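Local coordinates for interferon-inducible protein AIM2 (Mus musculus, PDB 4JBM), which senses double-stranded DNA in the cytosol through its HIN domain, the part in this entry, and sets off assembly of the AIM2 inflammasome, at residues A[101-106]-A[137-142]; A[119-122]-A[127-130]; A[158-163]-A[172-177]. All coordinates share one frame; numbering follows the deposited sequence.

Contact 1 of 3, residues A[101-106]-A[137-142]; sequences SKLKIQ and GTMEVL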
ATOM      1  N   SER A 101      -5.787 -15.029   5.528  1.00 65.60           N
ATOM      2  CA  SER A 101      -5.074 -16.048   6.297  1.00 66.92           C
ATOM      3  C   SER A 101      -3.561 -15.856   6.237  1.00 88.06           C
ATOM      4  O   SER A 101      -2.838 -16.208   7.172  1.00100.99           O
ATOM      5  CB  SER A 101      -5.442 -17.450   5.804  1.00 82.59           C
ATOM      6  OG  SER A 101      -4.996 -17.665   4.474  1.00 94.93           O
ATOM      7  N   LYS A 102      -3.082 -15.292   5.134  1.00 87.05           N
ATOM      8  CA  LYS A 102      -1.663 -15.000   5.007  1.00 72.47           C
ATOM      9  C   LYS A 102      -1.343 -13.758   5.827  1.00 75.98           C
ATOM     10  O   LYS A 102      -0.332 -13.708   6.520  1.00 94.19           O
ATOM     11  CB  LYS A 102      -1.297 -14.786   3.539  1.00 71.29           C
ATOM     12  CG  LYS A 102       0.187 -14.511   3.280  1.00 77.31           C
ATOM     13  CD  LYS A 102       0.423 -14.029   1.836  1.00 88.97           C
ATOM     14  CE  LYS A 102      -0.332 -14.869   0.799  1.00 80.75           C
ATOM     15  NZ  LYS A 102      -1.197 -14.040  -0.102  1.00 66.79           N
ATOM     16  N   LEU A 103      -2.224 -12.767   5.764  1.00 58.49           N
ATOM     17  CA  LEU A 103      -2.003 -11.512   6.466  1.00 59.19           C
ATOM     18  C   LEU A 103      -1.962 -11.727   7.976  1.00 82.35           C
ATOM     19  O   LEU A 103      -1.269 -10.999   8.689  1.00 89.90           O
ATOM     20  CB  LEU A 103      -3.089 -10.489   6.116  1.00 67.12           C
ATOM     21  CG  LEU A 103      -3.023  -9.812   4.746  1.00 75.62           C
ATOM     22  CD1 LEU A 103      -4.118  -8.763   4.599  1.00 77.14           C
ATOM     23  CD2 LEU A 103      -1.656  -9.176   4.558  1.00 76.97           C
ATOM     24  N   LYS A 104      -2.701 -12.727   8.456  1.00 82.25           N
ATOM     25  CA  LYS A 104      -2.837 -12.981   9.894  1.00 81.27           C
ATOM     26  C   LYS A 104      -1.503 -13.216  10.604  1.00 81.73           C
ATOM     27  O   LYS A 104      -1.364 -12.935  11.790  1.00 94.85           O
ATOM     28  CB  LYS A 104      -3.726 -14.202  10.138  1.00 74.81           C
ATOM     29  CG  LYS A 104      -5.189 -14.044   9.766  1.00 84.19           C
ATOM     30  CD  LYS A 104      -5.887 -13.013  10.618  1.00 83.53           C
ATOM     31  CE  LYS A 104      -7.361 -12.942  10.269  1.00 86.60           C
ATOM     32  NZ  LYS A 104      -7.982 -14.290  10.273  1.00 84.11           N
ATOM     33  N   ILE A 105      -0.520 -13.714   9.864  1.00 66.45           N
ATOM     34  CA  ILE A 105       0.759 -14.102  10.443  1.00 69.23           C
ATOM     35  C   ILE A 105       1.902 -13.165  10.069  1.00 87.44           C
ATOM     36  O   ILE A 105       3.065 -13.572  10.019  1.00 99.60           O
ATOM     37  CB  ILE A 105       1.103 -15.553  10.066  1.00 78.91           C
ATOM     38  CG1 ILE A 105       1.268 -15.684   8.546  1.00 77.05           C
ATOM     39  CG2 ILE A 105      -0.001 -16.489  10.539  1.00 87.04           C
ATOM     40  CD1 ILE A 105       1.381 -17.112   8.059  1.00 72.83           C
ATOM     41  N   GLN A 106       1.573 -11.903   9.823  1.00 91.71           N
ATOM     42  CA  GLN A 106       2.591 -10.923   9.483  1.00 92.29           C
ATOM     43  C   GLN A 106       2.800  -9.979  10.667  1.00 80.11           C
ATOM     44  O   GLN A 106       1.844  -9.667  11.376  1.00 82.44           O
ATOM     45  CB  GLN A 106       2.158 -10.139   8.244  1.00 90.69           C
ATOM     46  CG  GLN A 106       1.742 -11.030   7.073  1.00 79.03           C
ATOM     47  CD  GLN A 106       2.894 -11.813   6.495  1.00 84.48           C
ATOM     48  OE1 GLN A 106       3.967 -11.269   6.244  1.00 91.13           O
ATOM     49  NE2 GLN A 106       2.686 -13.107   6.301  1.00 77.99           N
ATOM     50  N   GLY A 137     -10.767 -16.397   5.340  1.00 85.09           N
ATOM     51  CA  GLY A 137     -11.135 -15.892   6.646  1.00 80.44           C
ATOM     52  C   GLY A 137     -11.762 -14.515   6.606  1.00 84.24           C
ATOM     53  O   GLY A 137     -12.065 -13.984   5.535  1.00 84.77           O
ATOM     54  N   THR A 138     -11.987 -13.950   7.789  1.00 80.59           N
ATOM     55  CA  THR A 138     -12.521 -12.603   7.923  1.00 75.29           C
ATOM     56  C   THR A 138     -11.513 -11.758   8.681  1.00 73.23           C
ATOM     57  O   THR A 138     -10.675 -12.283   9.423  1.00 72.97           O
ATOM     58  CB  THR A 138     -13.859 -12.581   8.675  1.00 76.89           C
ATOM     59  OG1 THR A 138     -13.683 -13.154   9.978  1.00 81.01           O
ATOM     60  CG2 THR A 138     -14.908 -13.374   7.907  1.00 60.32           C
ATOM     61  N   MET A 139     -11.597 -10.446   8.501  1.00 62.87           N
ATOM     62  CA  MET A 139     -10.653  -9.554   9.154  1.00 57.34           C
ATOM     63  C   MET A 139     -11.268  -8.178   9.286  1.00 67.04           C
ATOM     64  O   MET A 139     -12.334  -7.919   8.740  1.00 59.62           O
ATOM     65  CB  MET A 139      -9.353  -9.494   8.344  1.00 75.69           C
ATOM     66  CG  MET A 139      -8.124  -9.066   9.124  1.00 77.80           C
ATOM     67  SD  MET A 139      -6.694  -8.963   8.034  1.00 88.71           S
ATOM     68  CE  MET A 139      -5.423  -8.579   9.247  1.00 73.92           C
ATOM     69  N   GLU A 140     -10.623  -7.306  10.050  1.00 70.10           N
ATOM     70  CA  GLU A 140     -11.152  -5.968  10.252  1.00 62.73           C
ATOM     71  C   GLU A 140     -10.154  -4.910   9.789  1.00 52.84           C
ATOM     72  O   GLU A 140      -8.942  -5.071   9.929  1.00 52.24           O
ATOM     73  CB  GLU A 140     -11.569  -5.787  11.708  1.00 78.68           C
ATOM     74  CG  GLU A 140     -12.629  -6.793  12.140  1.00 80.33           C
ATOM     75  CD  GLU A 140     -13.246  -6.462  13.487  1.00 88.25           C
ATOM     76  OE1 GLU A 140     -12.486  -6.255  14.457  1.00 80.77           O
ATOM     77  OE2 GLU A 140     -14.492  -6.413  13.578  1.00 87.54           O
ATOM     78  N   VAL A 141     -10.668  -3.842   9.196  1.00 49.74           N
ATOM     79  CA  VAL A 141      -9.805  -2.801   8.681  1.00 57.79           C
ATOM     80  C   VAL A 141     -10.184  -1.532   9.376  1.00 73.15           C
ATOM     81  O   VAL A 141     -11.301  -1.043   9.224  1.00 69.98           O
ATOM     82  CB  VAL A 141      -9.959  -2.623   7.163  1.00 61.10           C
ATOM     83  CG1 VAL A 141      -9.179  -1.400   6.691  1.00 47.07           C
ATOM     84  CG2 VAL A 141      -9.477  -3.858   6.458  1.00 52.79           C
ATOM     85  N   LEU A 142      -9.244  -1.016  10.156  1.00 69.02           N
ATOM     86  CA  LEU A 142      -9.496   0.125  11.014  1.00 65.00           C
ATOM     87  C   LEU A 142      -9.050   1.414  10.348  1.00 58.54           C
ATOM     88  O   LEU A 142      -7.862   1.636  10.149  1.00 65.92           O
ATOM     89  CB  LEU A 142      -8.762  -0.085  12.340  1.00 74.31           C
ATOM     90  CG  LEU A 142      -8.735   0.985  13.432  1.00 74.03           C
ATOM     91  CD1 LEU A 142     -10.139   1.350  13.867  1.00 64.52           C
ATOM     92  CD2 LEU A 142      -7.936   0.440  14.602  1.00 67.29           C
TER
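M139 and K104 carry most of this contact, and L103 adds to it. M139 sits on strand 137-144 and points at helix 100-103 and the turn after it. Its CG is anti to the backbone N (chi1 -157°), and the chain runs on extended from there. This carries SD out from the strand to L103, where M139 SD lies 4.3 Å from L103 CD1. The sulfur and the methyl meet as apolar groups. L103 and M139 both also rest on L174 of the neighbouring strand 171-175, and L103 touches V112 as well. L103 thus joins the helix to buried side chains of the sheet.

K104 works differently. It reaches across to the strand. The lysine and methionine chains lie alongside and run opposite ways, with K104 CE 4.1 Å from M139 CG. The lysine methylenes lie against the methionine. A bend at the last torsion (chi4 51°) turns the ammonium toward the G137 side of the strand. K104 NZ lies 3.5 Å from T138 O.

The chain turns sharply here. L103 to Q106 form a type I beta turn, with Q106 N bonded to L103 O. The Q106 side chain folds back, and Q106 NE2 donates to K102 O at 3.1 Å from above the carbonyl plane. I105, in the same turn, packs on a phosphate of the bound DNA.

The arrangement is a short helix and turn laid against a beta strand of the second OB fold of the HIN domain, with the turn at the DNA.

Contact 2 of 3, residues A[119-122]-A[127-130]; sequences QKIT and RVLY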
ATOM      1  N   GLN A 119     -17.947  -6.924   3.947  1.00 60.64           N
ATOM      2  CA  GLN A 119     -19.257  -7.413   4.362  1.00 75.72           C
ATOM      3  C   GLN A 119     -19.955  -6.503   5.395  1.00 85.91           C
ATOM      4  O   GLN A 119     -21.161  -6.294   5.306  1.00 95.57           O
ATOM      5  CB  GLN A 119     -19.138  -8.837   4.921  1.00 72.15           C
ATOM      6  CG  GLN A 119     -18.023  -9.002   5.945  1.00 83.20           C
ATOM      7  CD  GLN A 119     -17.866 -10.427   6.433  1.00 94.08           C
ATOM      8  OE1 GLN A 119     -18.484 -11.350   5.904  1.00 97.01           O
ATOM      9  NE2 GLN A 119     -17.026 -10.616   7.443  1.00104.99           N
ATOM     10  N   LYS A 120     -19.214  -5.966   6.368  1.00 79.22           N
ATOM     11  CA  LYS A 120     -19.823  -5.066   7.367  1.00 78.67           C
ATOM     12  C   LYS A 120     -19.033  -3.791   7.707  1.00 74.98           C
ATOM     13  O   LYS A 120     -17.805  -3.759   7.627  1.00 75.95           O
ATOM     14  CB  LYS A 120     -20.213  -5.821   8.647  1.00 78.97           C
ATOM     15  CG  LYS A 120     -19.064  -6.378   9.468  1.00 81.12           C
ATOM     16  CD  LYS A 120     -19.609  -7.134  10.687  1.00 84.31           C
ATOM     17  CE  LYS A 120     -18.501  -7.493  11.675  1.00 86.20           C
ATOM     18  NZ  LYS A 120     -19.017  -8.221  12.873  1.00 85.68           N
ATOM     19  N   ILE A 121     -19.770  -2.744   8.072  1.00 79.92           N
ATOM     20  CA  ILE A 121     -19.220  -1.418   8.370  1.00 77.35           C
ATOM     21  C   ILE A 121     -19.669  -0.898   9.738  1.00 86.27           C
ATOM     22  O   ILE A 121     -20.816  -0.488   9.893  1.00 86.94           O
ATOM     23  CB  ILE A 121     -19.668  -0.372   7.319  1.00 66.63           C
ATOM     24  CG1 ILE A 121     -19.271  -0.794   5.902  1.00 71.48           C
ATOM     25  CG2 ILE A 121     -19.099   1.006   7.645  1.00 59.86           C
ATOM     26  CD1 ILE A 121     -20.347  -1.554   5.162  1.00 84.01           C
ATOM     27  N   THR A 122     -18.786  -0.934  10.735  1.00 85.35           N
ATOM     28  CA  THR A 122     -19.127  -0.391  12.051  1.00 87.57           C
ATOM     29  C   THR A 122     -18.697   1.080  12.105  1.00 86.74           C
ATOM     30  O   THR A 122     -17.507   1.386  12.189  1.00 86.46           O
ATOM     31  CB  THR A 122     -18.458  -1.178  13.198  1.00 83.87           C
ATOM     32  OG1 THR A 122     -18.775  -2.570  13.076  1.00 69.30           O
ATOM     33  CG2 THR A 122     -18.940  -0.663  14.553  1.00 72.77           C
ATOM     34  N   ARG A 127     -13.756   6.769  14.112  1.00 83.02           N
ATOM     35  CA  ARG A 127     -13.176   5.658  13.374  1.00 86.54           C
ATOM     36  C   ARG A 127     -14.256   4.857  12.667  1.00 89.85           C
ATOM     37  O   ARG A 127     -15.421   4.876  13.057  1.00 82.62           O
ATOM     38  CB  ARG A 127     -12.389   4.742  14.317  1.00 84.04           C
ATOM     39  CG  ARG A 127     -13.224   4.079  15.395  1.00 73.84           C
ATOM     40  CD  ARG A 127     -12.370   3.231  16.324  1.00 73.17           C
ATOM     41  NE  ARG A 127     -11.250   3.994  16.866  1.00 88.23           N
ATOM     42  CZ  ARG A 127     -10.260   3.470  17.581  1.00 98.50           C
ATOM     43  NH1 ARG A 127     -10.230   2.168  17.829  1.00 98.69           N
ATOM     44  NH2 ARG A 127      -9.287   4.250  18.035  1.00 98.80           N
ATOM     45  N   VAL A 128     -13.847   4.148  11.624  1.00 78.71           N
ATOM     46  CA  VAL A 128     -14.711   3.211  10.930  1.00 72.70           C
ATOM     47  C   VAL A 128     -14.029   1.854  10.858  1.00 69.73           C
ATOM     48  O   VAL A 128     -12.845   1.757  10.516  1.00 71.04           O
ATOM     49  CB  VAL A 128     -15.083   3.708   9.517  1.00 74.65           C
ATOM     50  CG1 VAL A 128     -16.150   2.828   8.905  1.00 79.14           C
ATOM     51  CG2 VAL A 128     -15.560   5.153   9.568  1.00 68.50           C
ATOM     52  N   LEU A 129     -14.773   0.811  11.205  1.00 71.26           N
ATOM     53  CA  LEU A 129     -14.240  -0.542  11.171  1.00 76.33           C
ATOM     54  C   LEU A 129     -14.904  -1.273  10.018  1.00 80.10           C
ATOM     55  O   LEU A 129     -16.130  -1.326   9.928  1.00 80.02           O
ATOM     56  CB  LEU A 129     -14.501  -1.279  12.484  1.00 74.86           C
ATOM     57  CG  LEU A 129     -13.477  -2.367  12.817  1.00 84.51           C
ATOM     58  CD1 LEU A 129     -12.094  -1.750  12.965  1.00 93.62           C
ATOM     59  CD2 LEU A 129     -13.850  -3.141  14.068  1.00 89.15           C
ATOM     60  N   TYR A 130     -14.089  -1.829   9.130  1.00 73.23           N
ATOM     61  CA  TYR A 130     -14.622  -2.502   7.960  1.00 58.22           C
ATOM     62  C   TYR A 130     -14.392  -3.995   8.090  1.00 60.93           C
ATOM     63  O   TYR A 130     -13.255  -4.457   8.149  1.00 64.62           O
ATOM     64  CB  TYR A 130     -13.947  -1.974   6.695  1.00 51.60           C
ATOM     65  CG  TYR A 130     -14.245  -0.515   6.391  1.00 67.43           C
ATOM     66  CD1 TYR A 130     -15.352  -0.156   5.631  1.00 63.57           C
ATOM     67  CD2 TYR A 130     -13.407   0.498   6.838  1.00 70.08           C
ATOM     68  CE1 TYR A 130     -15.622   1.172   5.335  1.00 65.52           C
ATOM     69  CE2 TYR A 130     -13.666   1.826   6.547  1.00 65.25           C
ATOM     70  CZ  TYR A 130     -14.773   2.158   5.798  1.00 64.47           C
ATOM     71  OH  TYR A 130     -15.034   3.479   5.510  1.00 72.61           O
TER
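T122 and L129 face each other as a hydrogen-bonded pair in the antiparallel beta hairpin of strands 111-123 and 127-134. The hairpin belongs to the second OB fold of the HIN domain. The axes of 119-122 and 127-130 come within 4.7 Å, at 164° between their directions.

Two backbone hydrogen bonds hold this pair. T122 N donates to L129 O at 2.8 Å. L129 N donates to T122 O at 3.0 Å. The next pair, I121 with Y130, is non-hydrogen-bonded. CA-H...O contacts add to the backbone pairing; one runs from Y130 CA to K120 O at 3.4 Å. Before I121 the regular pattern breaks, because Q119 and K120 both face G131 in a classic beta bulge.

Apolar packing covers the face that carries I121 and Y130. The two branches of I121 do different work. Its first torsion (chi1 -57°) turns CG1 to the tyrosine ring and leaves CG2 alongside V128. I121 CG1 meets the ring obliquely, 4.0 Å from Y130 CD1. The Y130 ring also meets the ring of F182 of strand 181-185.

On the other face T122 and L129 touch through their CB atoms, and L129 also packs on E140 of strand 137-144. Back on the tyrosine side, V128 CG1 stands 3.4 Å above one face of the Y130 ring, offset toward its rim, and 3.7 Å from I121 CG2.

Contact 3 of 3, residues A[158-163]-A[172-177]; sequences IRLTFF and IQLKSG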
ATOM      1  N   ILE A 158     -12.986  -1.951  -0.798  1.00 50.14           N
ATOM      2  CA  ILE A 158     -12.083  -0.902  -0.373  1.00 54.61           C
ATOM      3  C   ILE A 158     -10.700  -1.186  -0.936  1.00 52.24           C
ATOM      4  O   ILE A 158     -10.199  -2.310  -0.856  1.00 60.77           O
ATOM      5  CB  ILE A 158     -12.040  -0.760   1.160  1.00 54.45           C
ATOM      6  CG1 ILE A 158     -11.719  -2.095   1.822  1.00 47.44           C
ATOM      7  CG2 ILE A 158     -13.364  -0.259   1.665  1.00 54.62           C
ATOM      8  CD1 ILE A 158     -11.769  -2.037   3.359  1.00 52.73           C
ATOM      9  N   ARG A 159     -10.107  -0.175  -1.550  1.00 60.03           N
ATOM     10  CA  ARG A 159      -8.737  -0.257  -2.038  1.00 64.24           C
ATOM     11  C   ARG A 159      -7.853   0.441  -1.013  1.00 60.16           C
ATOM     12  O   ARG A 159      -7.984   1.651  -0.783  1.00 59.62           O
ATOM     13  CB  ARG A 159      -8.622   0.374  -3.425  1.00 54.88           C
ATOM     14  CG  ARG A 159      -7.360   0.032  -4.211  1.00 60.14           C
ATOM     15  CD  ARG A 159      -7.281   0.990  -5.373  1.00 71.44           C
ATOM     16  NE  ARG A 159      -6.989   2.335  -4.882  1.00 81.91           N
ATOM     17  CZ  ARG A 159      -7.021   3.442  -5.614  1.00 78.81           C
ATOM     18  NH1 ARG A 159      -7.381   3.402  -6.886  1.00 70.12           N
ATOM     19  NH2 ARG A 159      -6.732   4.605  -5.054  1.00 77.55           N
ATOM     20  N   LEU A 160      -6.986  -0.356  -0.391  1.00 58.74           N
ATOM     21  CA  LEU A 160      -6.065   0.071   0.654  1.00 53.21           C
ATOM     22  C   LEU A 160      -4.676   0.298   0.070  1.00 65.58           C
ATOM     23  O   LEU A 160      -4.176  -0.531  -0.696  1.00 64.81           O
ATOM     24  CB  LEU A 160      -5.970  -1.010   1.740  1.00 46.50           C
ATOM     25  CG  LEU A 160      -7.011  -1.106   2.861  1.00 65.18           C
ATOM     26  CD1 LEU A 160      -8.409  -0.924   2.339  1.00 71.25           C
ATOM     27  CD2 LEU A 160      -6.891  -2.440   3.575  1.00 55.84           C
ATOM     28  N   THR A 161      -4.061   1.420   0.422  1.00 54.56           N
ATOM     29  CA  THR A 161      -2.664   1.675   0.072  1.00 54.50           C
ATOM     30  C   THR A 161      -1.869   2.047   1.330  1.00 61.50           C
ATOM     31  O   THR A 161      -2.228   2.996   2.034  1.00 58.39           O
ATOM     32  CB  THR A 161      -2.536   2.789  -0.985  1.00 59.22           C
ATOM     33  OG1 THR A 161      -3.490   2.578  -2.035  1.00 65.49           O
ATOM     34  CG2 THR A 161      -1.133   2.819  -1.568  1.00 64.41           C
ATOM     35  N   PHE A 162      -0.826   1.270   1.630  1.00 64.16           N
ATOM     36  CA  PHE A 162       0.007   1.483   2.813  1.00 65.54           C
ATOM     37  C   PHE A 162      -0.763   1.398   4.130  1.00 66.45           C
ATOM     38  O   PHE A 162      -0.629   2.257   4.995  1.00 65.79           O
ATOM     39  CB  PHE A 162       0.763   2.816   2.731  1.00 82.63           C
ATOM     40  CG  PHE A 162       2.137   2.792   3.358  1.00 88.07           C
ATOM     41  CD1 PHE A 162       3.197   2.151   2.737  1.00 81.57           C
ATOM     42  CD2 PHE A 162       2.366   3.441   4.571  1.00 91.21           C
ATOM     43  CE1 PHE A 162       4.461   2.145   3.310  1.00 81.67           C
ATOM     44  CE2 PHE A 162       3.624   3.441   5.157  1.00 84.18           C
ATOM     45  CZ  PHE A 162       4.675   2.793   4.523  1.00 93.71           C
ATOM     46  N   PHE A 163      -1.574   0.368   4.294  1.00 62.20           N
ATOM     47  CA  PHE A 163      -2.135   0.127   5.605  1.00 67.08           C
ATOM     48  C   PHE A 163      -1.136  -0.777   6.293  1.00 66.60           C
ATOM     49  O   PHE A 163      -0.231  -1.298   5.634  1.00 58.87           O
ATOM     50  CB  PHE A 163      -3.514  -0.530   5.501  1.00 53.57           C
ATOM     51  CG  PHE A 163      -4.637   0.455   5.367  1.00 65.40           C
ATOM     52  CD1 PHE A 163      -4.635   1.406   4.349  1.00 66.66           C
ATOM     53  CD2 PHE A 163      -5.669   0.472   6.290  1.00 46.61           C
ATOM     54  CE1 PHE A 163      -5.668   2.329   4.236  1.00 59.28           C
ATOM     55  CE2 PHE A 163      -6.704   1.389   6.183  1.00 47.50           C
ATOM     56  CZ  PHE A 163      -6.698   2.325   5.157  1.00 56.44           C
ATOM     57  N   ILE A 172      -6.035  -9.377  15.270  1.00122.87           N
ATOM     58  CA  ILE A 172      -5.102  -8.741  14.353  1.00107.86           C
ATOM     59  C   ILE A 172      -5.911  -8.121  13.222  1.00 90.33           C
ATOM     60  O   ILE A 172      -6.701  -8.803  12.568  1.00 69.76           O
ATOM     61  CB  ILE A 172      -4.089  -9.745  13.781  1.00104.04           C
ATOM     62  CG1 ILE A 172      -3.741 -10.804  14.828  1.00100.51           C
ATOM     63  CG2 ILE A 172      -2.844  -9.030  13.290  1.00103.09           C
ATOM     64  CD1 ILE A 172      -2.809 -11.880  14.329  1.00 94.05           C
ATOM     65  N   GLN A 173      -5.722  -6.827  12.999  1.00 87.78           N
ATOM     66  CA  GLN A 173      -6.531  -6.089  12.044  1.00 82.47           C
ATOM     67  C   GLN A 173      -5.627  -5.406  11.039  1.00 78.26           C
ATOM     68  O   GLN A 173      -4.412  -5.577  11.069  1.00 63.17           O
ATOM     69  CB  GLN A 173      -7.348  -5.011  12.765  1.00 79.05           C
ATOM     70  CG  GLN A 173      -8.088  -5.477  14.013  1.00 88.80           C
ATOM     71  CD  GLN A 173      -8.839  -4.347  14.706  1.00 87.13           C
ATOM     72  OE1 GLN A 173      -8.358  -3.216  14.781  1.00 80.31           O
ATOM     73  NE2 GLN A 173     -10.038  -4.649  15.192  1.00 82.20           N
ATOM     74  N   LEU A 174      -6.225  -4.617  10.160  1.00 75.63           N
ATOM     75  CA  LEU A 174      -5.459  -3.766   9.268  1.00 70.02           C
ATOM     76  C   LEU A 174      -5.770  -2.349   9.697  1.00 53.67           C
ATOM     77  O   LEU A 174      -6.931  -1.976   9.863  1.00 70.29           O
ATOM     78  CB  LEU A 174      -5.827  -4.010   7.797  1.00 53.75           C
ATOM     79  CG  LEU A 174      -5.519  -5.417   7.293  1.00 67.19           C
ATOM     80  CD1 LEU A 174      -5.957  -5.603   5.848  1.00 75.12           C
ATOM     81  CD2 LEU A 174      -4.034  -5.688   7.427  1.00 70.08           C
ATOM     82  N   LYS A 175      -4.722  -1.561   9.879  1.00 62.01           N
ATOM     83  CA  LYS A 175      -4.858  -0.225  10.433  1.00 79.83           C
ATOM     84  C   LYS A 175      -4.394   0.813   9.433  1.00 57.76           C
ATOM     85  O   LYS A 175      -3.366   0.642   8.792  1.00 63.32           O
ATOM     86  CB  LYS A 175      -4.042  -0.121  11.736  1.00 89.43           C
ATOM     87  CG  LYS A 175      -4.112   1.228  12.451  1.00101.60           C
ATOM     88  CD  LYS A 175      -3.594   1.141  13.894  1.00101.72           C
ATOM     89  CE  LYS A 175      -3.111   2.497  14.406  1.00102.20           C
ATOM     90  NZ  LYS A 175      -2.675   2.454  15.835  1.00 97.54           N
ATOM     91  N   SER A 176      -5.187   1.866   9.279  1.00 52.26           N
ATOM     92  CA  SER A 176      -4.771   3.045   8.540  1.00 63.22           C
ATOM     93  C   SER A 176      -3.717   3.794   9.341  1.00 78.16           C
ATOM     94  O   SER A 176      -3.797   3.870  10.569  1.00 76.96           O
ATOM     95  CB  SER A 176      -5.952   3.979   8.305  1.00 66.59           C
ATOM     96  OG  SER A 176      -6.524   4.387   9.536  1.00 77.92           O
ATOM     97  N   GLY A 177      -2.746   4.367   8.645  1.00 85.75           N
ATOM     98  CA  GLY A 177      -1.786   5.241   9.288  1.00 76.57           C
ATOM     99  C   GLY A 177      -1.976   6.639   8.735  1.00 81.80           C
ATOM    100  O   GLY A 177      -2.869   6.866   7.912  1.00 72.20           O
TER
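F163 leans on the backbone of K175 and S176 through CB and the CD2 side of its ring. F163 CB starts the contact, 3.5 Å from K175 O. CG is anti to the carbonyl carbon (chi1 -87°), which swings the ring across toward strand 171-175. CG itself still lies near K175 O. F163 CD2 meets the peptide joining K175 and S176, 3.3 Å from S176 N and close to K175 O. F163 CE2 meets S176 CB at 3.4 Å, and CZ at the tip ends near the same CB.

The ring is held between two residues. S176 CA lies over one face in a CH-pi contact, 3.8 Å from the centroid of the F163 ring and 26° off the normal. On the opposite face L160 CG stands 3.7 Å above the centre of the F163 ring.

F162 and F163 both face V112, in a G1 beta bulge. The chain turns a corner at T161 and F162, within the second OB fold of the HIN domain. F163 is buried, and also packs on V141 and V143 of strand 137-144.

L160 CD2 meets L174 CD1 at 4.0 Å, and the two leucine side chains cross at about a right angle. L174 also touches V165 and M139. S176 OG turns to strand 137-144 and is hydrogen-bonded to L144 N and L142 O.

Overall arrangement
From the N terminus the chain first builds another sheet, strands 4-16 to 76-79, then passes helix 88-95. Contact 1 opens next, on helix 100-103 and the turn that follows. It closes on strand 137-144, some 30 residues on. Contact 2 lies wholly within that loop and closes the much shorter hairpin of strands 111-123 and 127-134. Contact 3 follows in series and joins 158-163 to 172-177. All three reach one curled sheet. Strand 137-144 lies between their partners: it pairs with 127-134 through V141 and Y130, and with 171-175 through E140 and L174. I158 also packs on Y130, bringing contact 3 against contact 2.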